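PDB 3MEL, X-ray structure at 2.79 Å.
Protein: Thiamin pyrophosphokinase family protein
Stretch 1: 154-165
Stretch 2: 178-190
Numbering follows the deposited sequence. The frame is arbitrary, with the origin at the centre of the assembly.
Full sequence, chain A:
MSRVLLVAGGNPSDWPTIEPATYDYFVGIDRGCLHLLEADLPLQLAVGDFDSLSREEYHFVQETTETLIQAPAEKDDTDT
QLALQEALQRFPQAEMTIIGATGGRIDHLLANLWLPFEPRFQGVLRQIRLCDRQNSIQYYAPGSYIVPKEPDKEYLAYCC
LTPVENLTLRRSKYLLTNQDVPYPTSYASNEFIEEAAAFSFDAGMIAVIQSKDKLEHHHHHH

Stretch 1 154-165: EYLAYCCLTPVE
Stretch 2 (178-190) NQDVPYPTSYASN

Stretch 1 and stretch 2 pair as antiparallel strands of one chain. Strand 155-160 runs at 175° to strand 185-188, and the axes approach to 4.6 Å. A second, shorter pairing joins 164-165 to the strand around 180-181. The contact buries 825 Å², both sides summed. At the hydrogen-bonded pairs the two backbones satisfy each other's N-H and C=O groups.

Tyr 155 (phi/psi -117/156, chi1 m) opens the strand. Tyr 155 CA lies 3.4 Å from Asn 190 O, a CA-H...O contact. Leu 156 (-128/144, chi1 t, chi2 p) forms a hydrogen-bonded pair with Asn 190 (-70/164, chi1 t). Leu 156 N donates to Asn 190 O at 2.7 Å. The return bond, Asn 190 N to Leu 156 O, is 2.9 Å but weak, bent to 119°.

A beta bulge follows, shifting the register by one between Leu 156 and Tyr 158. Ala 157 (-145/138) lies within it, across from Ala 188 (-107/169) and Ser 189. On stretch 2, Ser 189 has positive phi (63/20), and the chain turns a corner there. Ala 157 CA is 3.1 Å from Tyr 187 O, and Ala 157 CB is 4.3 Å from Ala 188 CB, an apolar contact.

Tyr 158 (-110/103, chi1 m) pairs with Tyr 187 (-79/90, chi1 m). Tyr 158 N donates to Tyr 187 O at 2.8 Å, and Tyr 187 N to Tyr 158 O at 2.9 Å. Both side chains share the sheet face with Leu 156 and Asn 190.

Cys 159 (-100/108, chi1 m) and Ser 186 (-108/95, chi1 t) form a non-hydrogen-bonded pair. Their side chains lie on the other face, with Cys 159 SG 3.4 Å from Ser 186 OG.

Cys 160 (-84/111, chi1 m) returns to the Tyr 158 face. Cys 160 N donates to Thr 185 (-145/132, chi1 m) O at 2.9 Å. The reverse bond, Thr 185 N to Cys 160 O, is weak at 3.3 Å. Cys 160 SG lies 4.0 Å from Val 181 CG1 and 4.0 Å from Tyr 187 CE2, at that ring's edge, so apolar surfaces gather.

Leu 161 (-76/-21, chi1 m, chi2 t) and Thr 162 (-135/167, chi1 p) leave the strand, their CA-to-CB bonds pointing away from stretch 2. Pro 163 (-53/128) follows, near Pro 184 (-41/125).

Val 164 (-109/153, chi1 t) resumes pairing with Val 181 (-122/102, chi1 t). Val 181 N donates to Val 164 O at 2.9 Å; Val 164 N to Val 181 O is 2.8 Å but weak. Val 164 CB and Val 181 CB are 4.2 Å apart. Glu 165 (-121/140, chi1 m) ends the stretch, Glu 165 CA 3.7 Å from Asp 180 (-90/136, chi1 m) OD1.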

# COMPACT_ATOMS: atom_id res chain seq x y z
N GLU A 154 3.79 17.64 -2.99
CA GLU A 154 4.62 18.22 -1.93
C GLU A 154 5.76 17.32 -1.45
O GLU A 154 6.80 17.82 -1.01
CB GLU A 154 3.74 18.59 -0.72
CG GLU A 154 2.54 19.46 -1.07
CD GLU A 154 1.39 19.34 -0.07
OE1 GLU A 154 0.72 20.37 0.18
OE2 GLU A 154 1.17 18.21 0.47
N TYR A 155 5.58 16.00 -1.54
CA TYR A 155 6.51 15.07 -0.92
C TYR A 155 7.22 14.17 -1.92
O TYR A 155 6.74 13.95 -3.02
CB TYR A 155 5.78 14.25 0.15
CG TYR A 155 5.14 15.13 1.21
CD1 TYR A 155 5.93 15.83 2.13
CD2 TYR A 155 3.76 15.27 1.30
CE1 TYR A 155 5.37 16.63 3.10
CE2 TYR A 155 3.19 16.07 2.27
CZ TYR A 155 4.00 16.74 3.17
OH TYR A 155 3.44 17.55 4.14
N LEU A 156 8.39 13.68 -1.53
CA LEU A 156 9.16 12.75 -2.33
C LEU A 156 9.53 11.54 -1.47
O LEU A 156 9.78 11.66 -0.28
CB LEU A 156 10.42 13.44 -2.86
CG LEU A 156 11.47 12.65 -3.65
CD1 LEU A 156 10.90 12.00 -4.93
CD2 LEU A 156 12.68 13.51 -3.97
N ALA A 157 9.55 10.35 -2.05
CA ALA A 157 9.82 9.17 -1.26
C ALA A 157 10.61 8.16 -2.06
O ALA A 157 10.38 7.95 -3.26
CB ALA A 157 8.54 8.56 -0.79
N TYR A 158 11.59 7.55 -1.40
CA TYR A 158 12.27 6.42 -1.97
C TYR A 158 11.88 5.17 -1.20
O TYR A 158 12.31 4.94 -0.07
CB TYR A 158 13.78 6.63 -1.99
CG TYR A 158 14.17 7.79 -2.88
CD1 TYR A 158 14.49 7.59 -4.22
CD2 TYR A 158 14.20 9.09 -2.39
CE1 TYR A 158 14.84 8.66 -5.03
CE2 TYR A 158 14.54 10.14 -3.17
CZ TYR A 158 14.86 9.93 -4.50
OH TYR A 158 15.20 11.01 -5.27
N CYS A 159 11.00 4.40 -1.82
CA CYS A 159 10.47 3.18 -1.24
C CYS A 159 11.24 2.02 -1.83
O CYS A 159 11.10 1.72 -3.01
CB CYS A 159 8.99 3.10 -1.56
SG CYS A 159 8.08 4.51 -0.90
N CYS A 160 12.10 1.40 -1.03
CA CYS A 160 12.90 0.28 -1.50
C CYS A 160 12.08 -0.99 -1.37
O CYS A 160 11.80 -1.44 -0.26
CB CYS A 160 14.18 0.16 -0.68
SG CYS A 160 15.16 1.66 -0.72
N LEU A 161 11.70 -1.58 -2.50
CA LEU A 161 10.83 -2.73 -2.47
C LEU A 161 11.60 -3.98 -2.07
O LEU A 161 11.03 -4.98 -1.58
CB LEU A 161 10.15 -2.90 -3.82
CG LEU A 161 9.33 -1.68 -4.23
CD1 LEU A 161 8.77 -1.87 -5.63
CD2 LEU A 161 8.23 -1.39 -3.21
N THR A 162 12.92 -3.89 -2.24
CA THR A 162 13.81 -4.98 -1.91
C THR A 162 14.99 -4.41 -1.18
O THR A 162 15.20 -3.20 -1.21
CB THR A 162 14.37 -5.58 -3.18
OG1 THR A 162 15.22 -4.61 -3.79
CG2 THR A 162 13.25 -5.97 -4.11
N PRO A 163 15.80 -5.27 -0.56
CA PRO A 163 17.05 -4.72 -0.03
C PRO A 163 17.77 -3.97 -1.17
O PRO A 163 17.94 -4.55 -2.25
CB PRO A 163 17.86 -5.97 0.35
CG PRO A 163 16.91 -7.10 0.33
CD PRO A 163 15.81 -6.74 -0.60
N VAL A 164 18.15 -2.72 -0.94
CA VAL A 164 18.90 -1.94 -1.94
C VAL A 164 20.36 -1.74 -1.50
O VAL A 164 20.66 -1.75 -0.32
CB VAL A 164 18.20 -0.57 -2.24
CG1 VAL A 164 19.19 0.46 -2.76
CG2 VAL A 164 17.09 -0.75 -3.24
N GLU A 165 21.26 -1.57 -2.47
CA GLU A 165 22.67 -1.37 -2.17
C GLU A 165 23.22 -0.05 -2.72
O GLU A 165 22.89 0.35 -3.84
CB GLU A 165 23.49 -2.53 -2.71
CG GLU A 165 23.58 -3.72 -1.78
CD GLU A 165 24.40 -4.84 -2.37
OE1 GLU A 165 24.85 -4.69 -3.54
OE2 GLU A 165 24.60 -5.88 -1.68
N ASN A 178 25.65 6.52 -0.18
CA ASN A 178 26.29 5.21 -0.18
C ASN A 178 25.61 4.25 0.80
O ASN A 178 26.23 3.35 1.37
CB ASN A 178 27.78 5.37 0.14
CG ASN A 178 28.50 6.23 -0.89
OD1 ASN A 178 28.73 5.79 -2.02
ND2 ASN A 178 28.86 7.46 -0.51
N GLN A 179 24.31 4.47 0.98
CA GLN A 179 23.50 3.77 1.97
C GLN A 179 23.18 2.34 1.59
O GLN A 179 22.65 2.08 0.51
CB GLN A 179 22.17 4.51 2.13
CG GLN A 179 21.29 3.96 3.20
CD GLN A 179 21.92 4.09 4.56
OE1 GLN A 179 21.94 5.18 5.14
NE2 GLN A 179 22.47 2.99 5.08
N ASP A 180 23.50 1.39 2.46
CA ASP A 180 22.99 0.04 2.28
C ASP A 180 21.65 -0.07 3.00
O ASP A 180 21.49 0.44 4.11
CB ASP A 180 23.97 -1.03 2.76
CG ASP A 180 25.03 -1.37 1.72
OD1 ASP A 180 25.04 -0.72 0.65
OD2 ASP A 180 25.84 -2.28 1.97
N VAL A 181 20.68 -0.68 2.33
CA VAL A 181 19.32 -0.82 2.83
C VAL A 181 19.05 -2.32 2.86
O VAL A 181 18.77 -2.92 1.83
CB VAL A 181 18.30 -0.10 1.89
CG1 VAL A 181 16.89 -0.27 2.38
CG2 VAL A 181 18.63 1.37 1.78
N PRO A 182 19.12 -2.92 4.05
CA PRO A 182 19.20 -4.38 4.28
C PRO A 182 17.87 -5.11 4.04
O PRO A 182 17.87 -6.33 3.90
CB PRO A 182 19.59 -4.48 5.76
CG PRO A 182 19.78 -3.05 6.25
CD PRO A 182 18.99 -2.20 5.33
N TYR A 183 16.78 -4.37 3.98
CA TYR A 183 15.45 -4.95 3.81
C TYR A 183 14.51 -3.82 3.36
O TYR A 183 14.86 -2.66 3.47
CB TYR A 183 15.00 -5.55 5.14
CG TYR A 183 15.23 -4.62 6.30
CD1 TYR A 183 14.30 -3.66 6.62
CD2 TYR A 183 16.41 -4.67 7.04
CE1 TYR A 183 14.50 -2.78 7.66
CE2 TYR A 183 16.63 -3.80 8.09
CZ TYR A 183 15.67 -2.86 8.39
OH TYR A 183 15.84 -1.97 9.41
N PRO A 184 13.33 -4.17 2.86
CA PRO A 184 12.36 -3.14 2.46
C PRO A 184 12.27 -1.94 3.43
O PRO A 184 12.03 -2.10 4.61
CB PRO A 184 11.05 -3.91 2.43
CG PRO A 184 11.45 -5.30 2.03
CD PRO A 184 12.84 -5.53 2.54
N THR A 185 12.46 -0.74 2.90
CA THR A 185 12.47 0.47 3.72
C THR A 185 11.86 1.63 2.95
O THR A 185 12.22 1.87 1.79
CB THR A 185 13.90 0.88 4.13
OG1 THR A 185 14.51 -0.19 4.86
CG2 THR A 185 13.86 2.13 4.98
N SER A 186 10.96 2.36 3.59
CA SER A 186 10.26 3.45 2.93
C SER A 186 10.76 4.78 3.44
O SER A 186 10.29 5.26 4.47
CB SER A 186 8.75 3.34 3.15
OG SER A 186 8.06 4.37 2.47
N TYR A 187 11.72 5.37 2.73
CA TYR A 187 12.16 6.72 3.04
C TYR A 187 11.17 7.74 2.48
O TYR A 187 11.28 8.21 1.34
CB TYR A 187 13.55 6.98 2.49
CG TYR A 187 14.60 6.00 2.92
CD1 TYR A 187 15.33 6.19 4.10
CD2 TYR A 187 14.91 4.91 2.12
CE1 TYR A 187 16.31 5.30 4.48
CE2 TYR A 187 15.89 4.02 2.48
CZ TYR A 187 16.59 4.21 3.66
OH TYR A 187 17.57 3.31 4.02
N ALA A 188 10.19 8.07 3.32
CA ALA A 188 9.05 8.85 2.92
C ALA A 188 9.15 10.24 3.49
O ALA A 188 10.01 10.52 4.31
CB ALA A 188 7.80 8.17 3.43
N SER A 189 8.27 11.13 3.02
CA SER A 189 8.20 12.52 3.50
C SER A 189 9.46 13.35 3.23
O SER A 189 9.68 14.37 3.85
CB SER A 189 7.80 12.57 4.97
OG SER A 189 6.67 11.73 5.21
N ASN A 190 10.27 12.90 2.29
CA ASN A 190 11.32 13.74 1.76
C ASN A 190 10.71 14.89 0.93
O ASN A 190 9.54 14.83 0.58
CB ASN A 190 12.28 12.91 0.92
CG ASN A 190 13.64 13.53 0.83
OD1 ASN A 190 13.80 14.72 1.09
ND2 ASN A 190 14.64 12.74 0.46